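Long-range contacts in glycosyl hydrolase family 62 protein (Coprinopsis cinerea, PDB 5B6T), which hydrolyses alpha-L-arabinofuranosidic bonds, probably releasing arabinose side groups from the hemicellulose arabinoxylan: residues S3-W7 and N244-R248; G11-P16 and W304-L308; I26-V31 and Y286-G290; R192-N198 and L210-I215; G219-F223 and R261-G266. Numbering follows the deposited sequence.

Interaction 1: S3-W7 and N244-R248; sequences SSFRW and NPFAR
This is a largely buried loop-to-loop contact, in which the N-terminal residues Ser3-Trp7, extended from Ser4 onward and leading into strand 7-9, meet the loop Asn244-Arg248 that precedes strand 252-254. The touching parts run 43° apart, with Phe5 opposite Phe246 (CA-CA 6.0 Å) and Ser4 opposite Asn244 (CA-CA 6.3 Å). Phe246 (chi1 t) packs its ring against Phe5 and Trp7, both with chi1 m. Its edge meets the face of Phe5 (centroids 4.7 Å apart, planes at 56°), while the edge of Trp7 meets the Phe246 face in an offset edge-to-face pair (5.4 Å, 65°). The indole is also fixed through its nitrogen, Trp7 NE1 donating to Phe246 O at 2.9 Å. At the more open end Asn244 ND2 donates to Ser3 O (3.1 Å), and water 1, 2.9 Å from Phe5 N, lies 2.8 Å from both Asn244 OD1 and Pro245 O. Phe246 and Ala247 together face Phe223 of strand 221-228 as a classic beta bulge, so the loop touches two propeller blades. The result is an aromatic cluster of Phe5, Trp7 and Phe246 beside the blade that, in this five-bladed beta-propeller, unites both chain ends.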
# COMPACT_ATOMS: atom_id res chain seq x y z
N SER A 3 5.26 9.63 18.56
CA SER A 3 3.80 9.68 18.54
C SER A 3 3.31 10.88 17.76
O SER A 3 2.12 11.17 17.70
CB SER A 3 3.27 9.70 19.99
OG SER A 3 3.69 10.88 20.64
N SER A 4 4.24 11.61 17.15
CA SER A 4 3.90 12.64 16.17
C SER A 4 4.96 12.56 15.08
O SER A 4 6.03 11.99 15.28
CB SER A 4 3.87 14.05 16.78
OG SER A 4 5.14 14.44 17.22
N PHE A 5 4.62 13.09 13.90
CA PHE A 5 5.47 13.00 12.72
C PHE A 5 5.61 14.30 11.99
O PHE A 5 4.70 15.10 11.93
CB PHE A 5 4.91 11.92 11.77
CG PHE A 5 4.89 10.58 12.40
CD1 PHE A 5 6.01 9.76 12.33
CD2 PHE A 5 3.83 10.18 13.20
CE1 PHE A 5 6.02 8.54 12.99
CE2 PHE A 5 3.85 8.97 13.85
CZ PHE A 5 4.94 8.16 13.73
N ARG A 6 6.80 14.50 11.43
CA ARG A 6 7.05 15.56 10.47
C ARG A 6 7.84 15.01 9.31
O ARG A 6 8.71 14.14 9.48
CB ARG A 6 7.78 16.75 11.12
CG ARG A 6 6.79 17.52 11.98
CD ARG A 6 7.27 18.90 12.36
NE ARG A 6 7.71 19.65 11.19
CZ ARG A 6 6.95 20.28 10.30
NH1 ARG A 6 5.63 20.30 10.36
NH2 ARG A 6 7.57 20.92 9.31
N TRP A 7 7.56 15.53 8.12
CA TRP A 7 8.14 14.99 6.88
C TRP A 7 8.62 16.11 5.98
O TRP A 7 8.11 17.25 6.01
CB TRP A 7 7.11 14.20 6.06
CG TRP A 7 6.35 13.18 6.81
CD1 TRP A 7 5.15 13.36 7.44
CD2 TRP A 7 6.71 11.80 7.02
NE1 TRP A 7 4.76 12.19 8.02
CE2 TRP A 7 5.69 11.21 7.78
CE3 TRP A 7 7.81 11.02 6.64
CZ2 TRP A 7 5.73 9.87 8.17
CZ3 TRP A 7 7.85 9.69 7.00
CH2 TRP A 7 6.80 9.12 7.77
N ASN A 244 -2.88 15.93 14.67
CA ASN A 244 -1.73 15.09 14.95
C ASN A 244 -1.77 13.87 14.02
O ASN A 244 -2.12 12.77 14.44
CB ASN A 244 -1.61 14.70 16.41
CG ASN A 244 -0.36 13.92 16.67
OD1 ASN A 244 0.71 14.25 16.13
ND2 ASN A 244 -0.46 12.86 17.47
N PRO A 245 -1.45 14.08 12.74
CA PRO A 245 -1.70 13.03 11.74
C PRO A 245 -0.46 12.16 11.53
O PRO A 245 0.64 12.58 11.86
CB PRO A 245 -1.99 13.85 10.49
CG PRO A 245 -1.12 15.07 10.63
CD PRO A 245 -1.16 15.38 12.10
N PHE A 246 -0.61 10.98 10.92
CA PHE A 246 0.60 10.29 10.52
C PHE A 246 1.23 11.09 9.38
O PHE A 246 2.41 11.42 9.44
CB PHE A 246 0.32 8.84 10.11
CG PHE A 246 1.55 8.12 9.72
CD1 PHE A 246 2.46 7.68 10.69
CD2 PHE A 246 1.84 7.91 8.37
CE1 PHE A 246 3.64 7.03 10.32
CE2 PHE A 246 3.02 7.28 7.98
CZ PHE A 246 3.91 6.82 8.97
N ALA A 247 0.45 11.38 8.35
CA ALA A 247 0.94 12.15 7.21
C ALA A 247 -0.24 12.87 6.59
O ALA A 247 -1.26 12.26 6.29
CB ALA A 247 1.63 11.24 6.19
N ARG A 248 -0.09 14.17 6.40
CA ARG A 248 -1.17 15.05 5.94
C ARG A 248 -0.52 16.35 5.48
O ARG A 248 0.63 16.61 5.83
CB ARG A 248 -2.13 15.31 7.11
CG ARG A 248 -3.39 16.10 6.73
CD ARG A 248 -4.46 15.98 7.82
NE ARG A 248 -5.62 16.77 7.45
CZ ARG A 248 -5.91 18.00 7.89
NH1 ARG A 248 -5.19 18.63 8.82
NH2 ARG A 248 -6.98 18.62 7.39
O HOH W 1 1.98 14.21 13.63

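Interaction 2: G11-P16 and W304-L308; sequences GPLIGP and WKLGL
Trp304 leads into strand 305-311 with its indole directed away from Gly11-Pro16; its carbonyl makes only a loose contact, Trp304 O to Pro16 CD 4.4 Å, while its backbone pairs with Ile26. Lys305 follows in extended conformation (phi/psi -136/157) and points its CA-CB bond toward the other segment. Its aliphatic chain (chi1 m, then t, t) covers Pro12, with CD 3.9 Å from Pro12 CB, and Gly15, with CG 4.3 Å from Gly15 CA; Lys305 CA approaches Ile14 O at 3.4 Å. Leu306 carries all three hydrogen bonds of the contact. Leu306 N donates to Ile14 O (2.9 Å, 169°), and Leu306 O receives both Leu13 N (2.7 Å) and Ile14 N (3.2 Å). Two successive residues facing one make a classic beta bulge, built around a single antiparallel bridge of Ile14 with Leu306 (CA-CA 5.0 Å), with Leu13 at phi/psi -101/-40. Strand 305-311 is the C-terminal strand of the blade that also holds N-terminal strand 7-9, the closure that seals a beta-propeller ring; Gly11-Pro16 prolongs this pairing beyond strand 7-9. Beside the bridge, Ile14 CB and Leu306 CB pack at 4.1 Å. Gly307 runs past Gly11-Leu13, its CA 3.9 Å from Gly11 O and 4.4 Å from Leu13 CG, and its nearest CA neighbour is Pro12 (4.8 Å). Last comes Leu308, whose CB touches Leu13 CD1 at 4.0 Å and whose backbone pairs with Ser10.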
# COMPACT_ATOMS: atom_id res chain seq x y z
N GLY A 11 9.57 16.28 -4.86
CA GLY A 11 8.61 16.54 -5.91
C GLY A 11 8.05 15.25 -6.46
O GLY A 11 8.36 14.16 -5.95
N PRO A 12 7.22 15.35 -7.50
CA PRO A 12 6.72 14.11 -8.10
C PRO A 12 7.88 13.39 -8.76
O PRO A 12 8.61 14.01 -9.58
CB PRO A 12 5.71 14.59 -9.13
CG PRO A 12 5.99 16.06 -9.33
CD PRO A 12 6.70 16.57 -8.13
N LEU A 13 8.07 12.11 -8.43
CA LEU A 13 9.21 11.36 -8.93
C LEU A 13 8.82 10.46 -10.09
O LEU A 13 9.61 10.29 -11.04
CB LEU A 13 9.83 10.50 -7.83
CG LEU A 13 10.38 11.27 -6.61
CD1 LEU A 13 10.85 10.30 -5.55
CD2 LEU A 13 11.47 12.27 -6.97
N ILE A 14 7.65 9.83 -10.00
CA ILE A 14 7.22 8.86 -11.01
C ILE A 14 5.79 9.19 -11.47
O ILE A 14 4.88 9.27 -10.68
CB ILE A 14 7.24 7.41 -10.50
CG1 ILE A 14 8.66 6.98 -10.14
CG2 ILE A 14 6.66 6.45 -11.54
CD1 ILE A 14 8.73 5.71 -9.31
N GLY A 15 5.64 9.38 -12.78
CA GLY A 15 4.34 9.49 -13.39
C GLY A 15 4.25 8.61 -14.63
O GLY A 15 5.19 7.88 -14.96
N PRO A 16 3.10 8.68 -15.31
CA PRO A 16 2.85 7.83 -16.46
C PRO A 16 3.82 8.11 -17.60
O PRO A 16 4.29 9.22 -17.77
CB PRO A 16 1.44 8.23 -16.90
CG PRO A 16 0.80 8.83 -15.73
CD PRO A 16 1.92 9.47 -14.94
N TRP A 304 -2.50 11.18 -10.64
CA TRP A 304 -1.65 10.76 -9.50
C TRP A 304 -0.23 10.51 -9.94
O TRP A 304 0.01 9.91 -11.00
CB TRP A 304 -2.19 9.49 -8.82
CG TRP A 304 -3.54 9.64 -8.22
CD1 TRP A 304 -4.72 9.30 -8.79
CD2 TRP A 304 -3.86 10.16 -6.93
NE1 TRP A 304 -5.75 9.54 -7.94
CE2 TRP A 304 -5.26 10.09 -6.78
CE3 TRP A 304 -3.11 10.69 -5.88
CZ2 TRP A 304 -5.92 10.55 -5.64
CZ3 TRP A 304 -3.76 11.12 -4.72
CH2 TRP A 304 -5.15 11.06 -4.61
N LYS A 305 0.72 10.93 -9.10
CA LYS A 305 2.16 10.69 -9.29
C LYS A 305 2.73 10.26 -7.95
O LYS A 305 2.15 10.56 -6.91
CB LYS A 305 2.86 11.95 -9.83
CG LYS A 305 2.22 12.44 -11.13
CD LYS A 305 2.83 13.71 -11.65
CE LYS A 305 1.90 14.40 -12.63
NZ LYS A 305 1.51 13.58 -13.82
N LEU A 306 3.85 9.56 -7.99
CA LEU A 306 4.49 9.07 -6.76
C LEU A 306 5.56 10.06 -6.31
O LEU A 306 6.37 10.52 -7.13
CB LEU A 306 5.13 7.70 -7.01
CG LEU A 306 4.23 6.62 -7.64
CD1 LEU A 306 4.94 5.28 -7.67
CD2 LEU A 306 2.89 6.51 -6.92
N GLY A 307 5.57 10.33 -5.02
CA GLY A 307 6.64 11.06 -4.34
C GLY A 307 7.11 10.34 -3.10
O GLY A 307 6.60 9.26 -2.74
N LEU A 308 8.12 10.93 -2.44
CA LEU A 308 8.74 10.28 -1.30
C LEU A 308 8.84 11.25 -0.14
O LEU A 308 9.42 12.33 -0.31
CB LEU A 308 10.14 9.83 -1.66
CG LEU A 308 10.87 8.97 -0.63
CD1 LEU A 308 10.16 7.64 -0.42
CD2 LEU A 308 12.32 8.72 -1.04

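Interaction 3: I26-V31 and Y286-G290; sequences IKDPSV and YLYQG
Ile26 and Lys27 lie extended on strand 25-34, before the chain turns a corner at Asp28. Opposite them lies Gln289, the last inward-reaching residue of strand 286-290, with its side chain stretched out (chi1 p, chi2 t). Lys27 CA is 6.0 Å from Gln289 CA. Lys27 CB sits 3.0 Å from Gln289 OE1, while the lysine amino group extends to Tyr299. Left-handed backbone angles at Asp28 (phi/psi 56/49) make the corner, and Asp28 N donates to Gln289 OE1 at 2.9 Å (145°). The two acceptors Asp28 OD1 and Gln289 OE1 are 3.3 Å apart without bonding; water 2 mediates instead, 2.7 Å from Asp28 OD1 and 3.1 Å from Gln289 NE2, with a weak bond to Lys27 NZ at 3.1 Å. Asp28 OD2 turns to Ser43. After the corner, Pro29 and Val31 direct CA-CB toward the other strand, and Leu287 (chi1 t, chi2 p) fills the space between: its CD2 lies 3.8 Å from Pro29 CB and 3.8 Å from Val31 CB. Strands 29-31 and 286-290 are nearly antiparallel (164°), yet their axes approach only to 7.4 Å, too far for backbone pairing, so side chains fill the gap. Such side-chain packing between strands of adjacent blades fits a beta-propeller; with a glycerol about 3 Å and a calcium ion about 5 Å from the Asp28 side chain (nearest atoms), the corner is consistent with a lining of the central pocket.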
# COMPACT_ATOMS: atom_id res chain seq x y z
N ILE A 26 -0.36 7.01 -11.84
CA ILE A 26 0.46 5.90 -11.31
C ILE A 26 0.22 5.92 -9.82
O ILE A 26 0.35 6.96 -9.19
CB ILE A 26 1.95 6.06 -11.62
CG1 ILE A 26 2.17 6.09 -13.13
CG2 ILE A 26 2.80 5.00 -10.95
CD1 ILE A 26 1.78 4.84 -13.85
N LYS A 27 -0.19 4.77 -9.26
CA LYS A 27 -0.88 4.75 -7.99
C LYS A 27 -0.45 3.58 -7.09
O LYS A 27 0.13 2.60 -7.53
CB LYS A 27 -2.39 4.62 -8.24
CG LYS A 27 -3.00 5.79 -8.98
CD LYS A 27 -4.51 5.69 -8.99
CE LYS A 27 -5.10 6.00 -7.63
NZ LYS A 27 -6.54 5.66 -7.59
N ASP A 28 -0.79 3.72 -5.81
CA ASP A 28 -0.84 2.60 -4.88
C ASP A 28 0.48 1.80 -4.79
O ASP A 28 0.45 0.56 -4.86
CB ASP A 28 -1.97 1.63 -5.28
CG ASP A 28 -3.27 2.32 -5.67
OD1 ASP A 28 -3.62 3.31 -5.03
OD2 ASP A 28 -3.92 1.80 -6.63
N PRO A 29 1.63 2.47 -4.60
CA PRO A 29 2.89 1.78 -4.77
C PRO A 29 3.23 0.79 -3.67
O PRO A 29 2.92 1.03 -2.50
CB PRO A 29 3.93 2.93 -4.75
CG PRO A 29 3.26 4.01 -3.96
CD PRO A 29 1.82 3.92 -4.35
N SER A 30 3.92 -0.28 -4.07
CA SER A 30 4.59 -1.17 -3.16
C SER A 30 6.10 -1.15 -3.48
O SER A 30 6.47 -1.05 -4.64
CB SER A 30 4.06 -2.59 -3.31
OG SER A 30 4.54 -3.43 -2.28
N VAL A 31 6.94 -1.26 -2.47
CA VAL A 31 8.36 -1.05 -2.68
C VAL A 31 9.27 -1.88 -1.79
O VAL A 31 9.07 -1.96 -0.58
CB VAL A 31 8.73 0.44 -2.56
CG1 VAL A 31 8.30 1.04 -1.23
CG2 VAL A 31 10.20 0.68 -2.84
N TYR A 286 8.26 7.38 3.32
CA TYR A 286 6.96 6.94 2.84
C TYR A 286 6.84 7.27 1.38
O TYR A 286 6.83 8.43 0.98
CB TYR A 286 5.78 7.57 3.63
CG TYR A 286 4.46 6.83 3.52
CD1 TYR A 286 4.32 5.55 4.01
CD2 TYR A 286 3.35 7.43 2.92
CE1 TYR A 286 3.11 4.88 3.91
CE2 TYR A 286 2.12 6.78 2.85
CZ TYR A 286 2.03 5.49 3.31
OH TYR A 286 0.83 4.82 3.20
N LEU A 287 6.72 6.22 0.56
CA LEU A 287 6.49 6.37 -0.88
C LEU A 287 4.98 6.45 -1.06
O LEU A 287 4.27 5.54 -0.63
CB LEU A 287 7.08 5.15 -1.61
CG LEU A 287 6.97 5.19 -3.15
CD1 LEU A 287 7.74 6.30 -3.83
CD2 LEU A 287 7.43 3.83 -3.68
N TYR A 288 4.49 7.53 -1.65
CA TYR A 288 3.06 7.81 -1.62
C TYR A 288 2.61 8.34 -2.97
O TYR A 288 3.45 8.66 -3.84
CB TYR A 288 2.76 8.80 -0.50
CG TYR A 288 3.16 10.23 -0.82
CD1 TYR A 288 4.49 10.66 -0.70
CD2 TYR A 288 2.21 11.16 -1.19
CE1 TYR A 288 4.85 11.96 -0.99
CE2 TYR A 288 2.57 12.46 -1.48
CZ TYR A 288 3.89 12.86 -1.39
OH TYR A 288 4.23 14.19 -1.63
N GLN A 289 1.31 8.47 -3.14
CA GLN A 289 0.75 9.14 -4.29
C GLN A 289 0.13 10.48 -3.92
O GLN A 289 -0.58 10.61 -2.90
CB GLN A 289 -0.32 8.28 -5.01
CG GLN A 289 -1.53 7.93 -4.15
CD GLN A 289 -2.52 7.02 -4.83
OE1 GLN A 289 -2.19 6.23 -5.72
NE2 GLN A 289 -3.79 7.11 -4.39
N GLY A 290 0.40 11.47 -4.78
CA GLY A 290 -0.13 12.82 -4.66
C GLY A 290 -0.59 13.29 -6.01
O GLY A 290 -0.41 12.62 -7.02
O HOH W 2 -5.83 4.85 -4.63

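Interaction 4: R192-N198 and L210-I215; sequences RLFEAAN and LLHEAI
Backbone hydrogen bonds set an antiparallel register with axes 4.6 Å apart at 167°. Asn198 and Leu211 form one bonded pair (Asn198 N to Leu211 O 3.0 Å, Leu211 N to Asn198 O 2.8 Å); Glu195 and Glu213 form the other, through Glu213 N to Glu195 O at 2.9 Å. Glu213 O takes Phe194 N (2.9 Å) and, weakly, Glu195 N (3.5 Å), a classic beta bulge, and left-handed Ala196 (62/60) lies where the register slips by one before Asn198. This is the bulged hairpin of strands 195-202 and 207-215, within one blade of the five-bladed propeller. Two CH-pi contacts flank the bulge: Leu193 CD1 over His212 and Ile215 CD1 over Phe194, each 3.7 Å from the ring centroid. His212 ND1 also bonds to Glu213 O (3.1 Å). Among the carboxylates, Glu195 OE2 and Glu213 OE1 stand 4.4 Å apart, with water 4 at 2.7 Å from each; Arg221 forms salt bridges with both glutamates, Ser264 bonds Glu213, and a lead ion lies about 3 Å from the Glu195 side chain.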
# COMPACT_ATOMS: atom_id res chain seq x y z
N ARG A 192 -13.37 8.48 7.74
CA ARG A 192 -12.35 8.40 8.79
C ARG A 192 -11.50 7.14 8.68
O ARG A 192 -10.39 7.11 9.22
CB ARG A 192 -12.99 8.45 10.18
CG ARG A 192 -13.67 9.75 10.52
CD ARG A 192 -12.66 10.83 10.84
NE ARG A 192 -11.99 10.59 12.13
CZ ARG A 192 -11.05 11.37 12.69
NH1 ARG A 192 -10.58 12.47 12.08
NH2 ARG A 192 -10.58 11.00 13.87
N LEU A 193 -11.98 6.13 7.97
CA LEU A 193 -11.27 4.84 7.87
C LEU A 193 -11.58 4.27 6.50
O LEU A 193 -12.35 3.32 6.33
CB LEU A 193 -11.71 3.92 9.01
CG LEU A 193 -10.81 2.71 9.26
CD1 LEU A 193 -9.53 3.11 9.97
CD2 LEU A 193 -11.55 1.64 10.06
N PHE A 194 -10.98 4.89 5.49
CA PHE A 194 -11.49 4.74 4.13
C PHE A 194 -10.88 3.58 3.35
O PHE A 194 -11.60 2.69 2.92
CB PHE A 194 -11.38 6.05 3.36
CG PHE A 194 -12.16 6.05 2.08
CD1 PHE A 194 -13.55 5.94 2.09
CD2 PHE A 194 -11.53 6.16 0.87
CE1 PHE A 194 -14.27 5.91 0.90
CE2 PHE A 194 -12.24 6.15 -0.32
CZ PHE A 194 -13.61 6.02 -0.31
N GLU A 195 -9.57 3.58 3.15
CA GLU A 195 -8.94 2.47 2.42
C GLU A 195 -7.44 2.48 2.67
O GLU A 195 -6.96 3.22 3.54
CB GLU A 195 -9.27 2.59 0.93
CG GLU A 195 -8.76 3.87 0.27
CD GLU A 195 -9.31 4.15 -1.11
OE1 GLU A 195 -10.08 3.38 -1.70
OE2 GLU A 195 -8.95 5.19 -1.72
N ALA A 196 -6.71 1.62 1.97
CA ALA A 196 -5.25 1.67 1.88
C ALA A 196 -4.58 1.49 3.23
O ALA A 196 -3.72 2.28 3.64
CB ALA A 196 -4.80 2.96 1.22
N ALA A 197 -4.84 0.35 3.84
CA ALA A 197 -4.10 -0.06 5.04
C ALA A 197 -2.63 -0.42 4.74
O ALA A 197 -2.30 -0.92 3.68
CB ALA A 197 -4.78 -1.23 5.73
N ASN A 198 -1.76 -0.10 5.70
CA ASN A 198 -0.45 -0.73 5.84
C ASN A 198 -0.33 -1.27 7.25
O ASN A 198 -0.79 -0.64 8.21
CB ASN A 198 0.74 0.23 5.66
CG ASN A 198 0.71 1.03 4.36
OD1 ASN A 198 0.52 2.25 4.40
ND2 ASN A 198 1.00 0.39 3.24
N LEU A 210 -0.17 0.21 12.41
CA LEU A 210 -1.25 0.25 11.40
C LEU A 210 -1.35 1.68 10.87
O LEU A 210 -1.48 2.62 11.64
CB LEU A 210 -2.59 -0.12 12.05
CG LEU A 210 -3.85 0.11 11.21
CD1 LEU A 210 -3.89 -0.79 10.00
CD2 LEU A 210 -5.08 -0.11 12.10
N LEU A 211 -1.28 1.82 9.54
CA LEU A 211 -1.58 3.06 8.85
C LEU A 211 -2.84 2.84 8.05
O LEU A 211 -3.10 1.74 7.58
CB LEU A 211 -0.46 3.46 7.87
CG LEU A 211 0.95 3.44 8.46
CD1 LEU A 211 2.00 3.75 7.39
CD2 LEU A 211 1.08 4.36 9.68
N HIS A 212 -3.64 3.89 7.89
CA HIS A 212 -4.86 3.73 7.10
C HIS A 212 -5.22 5.11 6.53
O HIS A 212 -5.10 6.11 7.24
CB HIS A 212 -6.00 3.21 8.01
CG HIS A 212 -7.11 2.52 7.31
ND1 HIS A 212 -8.02 3.17 6.49
CD2 HIS A 212 -7.50 1.22 7.34
CE1 HIS A 212 -8.89 2.28 6.02
NE2 HIS A 212 -8.61 1.11 6.55
N GLU A 213 -5.62 5.13 5.26
CA GLU A 213 -6.01 6.36 4.58
C GLU A 213 -7.41 6.83 5.00
O GLU A 213 -8.30 6.00 5.26
CB GLU A 213 -5.97 6.19 3.07
CG GLU A 213 -5.97 7.51 2.32
CD GLU A 213 -5.77 7.37 0.82
OE1 GLU A 213 -5.20 6.35 0.35
OE2 GLU A 213 -6.16 8.35 0.10
N ALA A 214 -7.56 8.15 5.05
CA ALA A 214 -8.80 8.82 5.41
C ALA A 214 -8.99 9.99 4.45
O ALA A 214 -8.07 10.43 3.78
CB ALA A 214 -8.71 9.34 6.84
N ILE A 215 -10.23 10.46 4.38
CA ILE A 215 -10.59 11.64 3.63
C ILE A 215 -10.99 12.68 4.67
O ILE A 215 -12.00 12.50 5.37
CB ILE A 215 -11.78 11.36 2.69
CG1 ILE A 215 -11.48 10.19 1.74
CG2 ILE A 215 -12.19 12.61 1.92
CD1 ILE A 215 -12.68 9.76 0.93
O HOH W 3 -7.87 5.88 8.62
O HOH W 4 -6.35 5.89 -2.08

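Interaction 5: G219-F223 and R261-G266; sequences GRRWF and RDISHG. With CA (calcium ion), chain D.
Arg220, Arg221 and Phe223 lose most surface here, 87, 79 and 75 Å², as Gly219-Phe223 lies along the loop Arg261-Gly266 with directions 39° apart. Arg220 (chi1 m, chi2 m, chi3 t) makes the salt bridge: its NH1 reaches Asp262 OD2 at 2.8 Å, and one guanidinium face rests on Arg261 CB. The like charges Arg220 NH2 and Arg261 NH1 come to 3.5 Å, and water 6 links Arg220 NE (2.9 Å) with Arg261 NH1 (3.0 Å). Arg221 contributes its backbone, Arg221 N donating to Asp262 OD1 (2.8 Å, 171°) and Arg221 O accepting from Ile263 N (3.0 Å, 171°), so Asp262 holds both arginines. Arg221 CB packs on Ser264 CB at 3.7 Å, and its guanidinium turns away to Glu213 and Glu195. Phe223 lays its ring edge along the chain, its CE1 3.5 Å from Ser264 C and its CZ 3.5 Å from His265 N. At the corner, His265 NE2 binds the calcium ion at 2.1 Å; waters 8 to 12, at 2.1 to 2.2 Å, complete six ligands. Strand 221-228 pairs on its own sheet with strand 207-215, whereas Ser264 pairs with Gln289 of strand 285-290, so the contact joins two neighbouring blades and leads into strand 266-268.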
# COMPACT_ATOMS: atom_id res chain seq x y z
N GLY A 219 -11.68 17.53 2.55
CA GLY A 219 -11.77 16.69 1.37
C GLY A 219 -10.46 16.06 0.90
O GLY A 219 -10.45 15.34 -0.11
N ARG A 220 -9.37 16.28 1.61
CA ARG A 220 -8.06 15.81 1.16
C ARG A 220 -7.65 14.50 1.84
O ARG A 220 -7.98 14.23 2.99
CB ARG A 220 -7.00 16.89 1.43
CG ARG A 220 -7.23 18.21 0.70
CD ARG A 220 -7.05 18.04 -0.78
NE ARG A 220 -7.33 19.28 -1.53
CZ ARG A 220 -7.32 19.36 -2.85
NH1 ARG A 220 -6.99 18.31 -3.61
NH2 ARG A 220 -7.62 20.51 -3.43
N ARG A 221 -6.89 13.71 1.11
CA ARG A 221 -6.41 12.43 1.63
C ARG A 221 -5.31 12.65 2.66
O ARG A 221 -4.47 13.56 2.55
CB ARG A 221 -5.89 11.53 0.50
CG ARG A 221 -6.89 11.28 -0.63
CD ARG A 221 -8.23 10.82 -0.07
NE ARG A 221 -9.18 10.42 -1.11
CZ ARG A 221 -9.42 9.18 -1.50
NH1 ARG A 221 -8.75 8.13 -1.00
NH2 ARG A 221 -10.37 8.97 -2.42
N TRP A 222 -5.32 11.76 3.64
CA TRP A 222 -4.32 11.77 4.70
C TRP A 222 -4.26 10.41 5.37
O TRP A 222 -5.12 9.56 5.12
CB TRP A 222 -4.61 12.86 5.73
CG TRP A 222 -5.88 12.70 6.56
CD1 TRP A 222 -7.16 12.72 6.10
CD2 TRP A 222 -5.95 12.53 7.98
NE1 TRP A 222 -8.03 12.57 7.16
CE2 TRP A 222 -7.32 12.43 8.32
CE3 TRP A 222 -4.99 12.45 9.00
CZ2 TRP A 222 -7.75 12.26 9.63
CZ3 TRP A 222 -5.41 12.27 10.28
CH2 TRP A 222 -6.78 12.20 10.60
N PHE A 223 -3.26 10.20 6.22
CA PHE A 223 -3.06 8.96 6.96
C PHE A 223 -3.17 9.08 8.45
O PHE A 223 -2.60 10.00 9.04
CB PHE A 223 -1.70 8.28 6.61
CG PHE A 223 -1.75 7.60 5.29
CD1 PHE A 223 -1.48 8.33 4.11
CD2 PHE A 223 -2.19 6.31 5.20
CE1 PHE A 223 -1.59 7.70 2.89
CE2 PHE A 223 -2.31 5.69 3.97
CZ PHE A 223 -2.04 6.40 2.82
N ARG A 261 -1.76 18.56 -2.08
CA ARG A 261 -2.40 18.70 -0.77
C ARG A 261 -2.93 17.38 -0.23
O ARG A 261 -3.45 17.35 0.88
CB ARG A 261 -3.57 19.69 -0.86
CG ARG A 261 -3.14 21.12 -1.17
CD ARG A 261 -4.34 22.06 -1.06
NE ARG A 261 -4.17 23.20 -1.96
CZ ARG A 261 -5.16 23.90 -2.52
NH1 ARG A 261 -6.44 23.62 -2.27
NH2 ARG A 261 -4.86 24.89 -3.35
N ASP A 262 -2.82 16.33 -1.04
CA ASP A 262 -3.27 14.99 -0.71
C ASP A 262 -2.07 14.11 -0.46
O ASP A 262 -1.12 14.12 -1.26
CB ASP A 262 -4.06 14.40 -1.87
CG ASP A 262 -5.37 15.10 -2.10
OD1 ASP A 262 -6.38 14.70 -1.48
OD2 ASP A 262 -5.41 16.06 -2.94
N ILE A 263 -2.12 13.36 0.66
CA ILE A 263 -1.13 12.33 0.95
C ILE A 263 -1.91 11.03 0.95
O ILE A 263 -2.71 10.78 1.86
CB ILE A 263 -0.40 12.53 2.31
CG1 ILE A 263 0.14 13.94 2.44
CG2 ILE A 263 0.70 11.49 2.43
CD1 ILE A 263 1.17 14.38 1.41
N SER A 264 -1.74 10.26 -0.12
CA SER A 264 -2.60 9.12 -0.38
C SER A 264 -1.79 7.82 -0.63
O SER A 264 -0.56 7.86 -0.74
CB SER A 264 -3.56 9.53 -1.52
OG SER A 264 -4.46 8.52 -1.94
N HIS A 265 -2.54 6.70 -0.68
CA HIS A 265 -2.08 5.32 -0.81
C HIS A 265 -0.61 5.12 -1.05
O HIS A 265 -0.13 5.34 -2.15
CB HIS A 265 -2.88 4.62 -1.90
CG HIS A 265 -2.80 3.13 -1.82
ND1 HIS A 265 -3.87 2.29 -2.05
CD2 HIS A 265 -1.76 2.34 -1.47
CE1 HIS A 265 -3.48 1.04 -1.87
NE2 HIS A 265 -2.21 1.04 -1.52
N GLY A 266 0.10 4.74 0.01
CA GLY A 266 1.53 4.58 -0.05
C GLY A 266 2.07 3.36 0.70
O GLY A 266 1.33 2.43 1.06
CA CA D . -0.95 -0.62 -0.98
O HOH W 5 -8.63 15.09 -2.98
O HOH W 6 -7.60 21.81 -0.13
O HOH W 7 -3.64 16.13 3.29
O HOH W 8 -1.15 0.01 1.06
O HOH W 9 -2.55 -1.90 -0.78
O HOH W 10 0.35 -2.20 -0.61
O HOH W 11 0.69 0.67 -1.01
O HOH W 12 -0.71 -1.08 -3.09

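How the interactions relate
Interaction 3 is the most central, about 7 Å from the chain centre, whereas interaction 1 lies about 18 Å out and interaction 2 is only partly buried. Within blades, interactions 2 and 4 rely on backbone pairing with bulges; between blades, interactions 1, 3 and 5 use side chains more, aromatic in the first, apolar with glutamine and water in the third, charged in the fifth. Shared strands link them: Lys305 and Gly307 pair with Gly290 and Tyr288, Ala214 N bonds Trp222 O at 2.8 Å, and Phe223 pairs with Phe246 and Ala247. Ser264 of interaction 5 bonds Gln289 of interaction 3 and Glu213 of interaction 4.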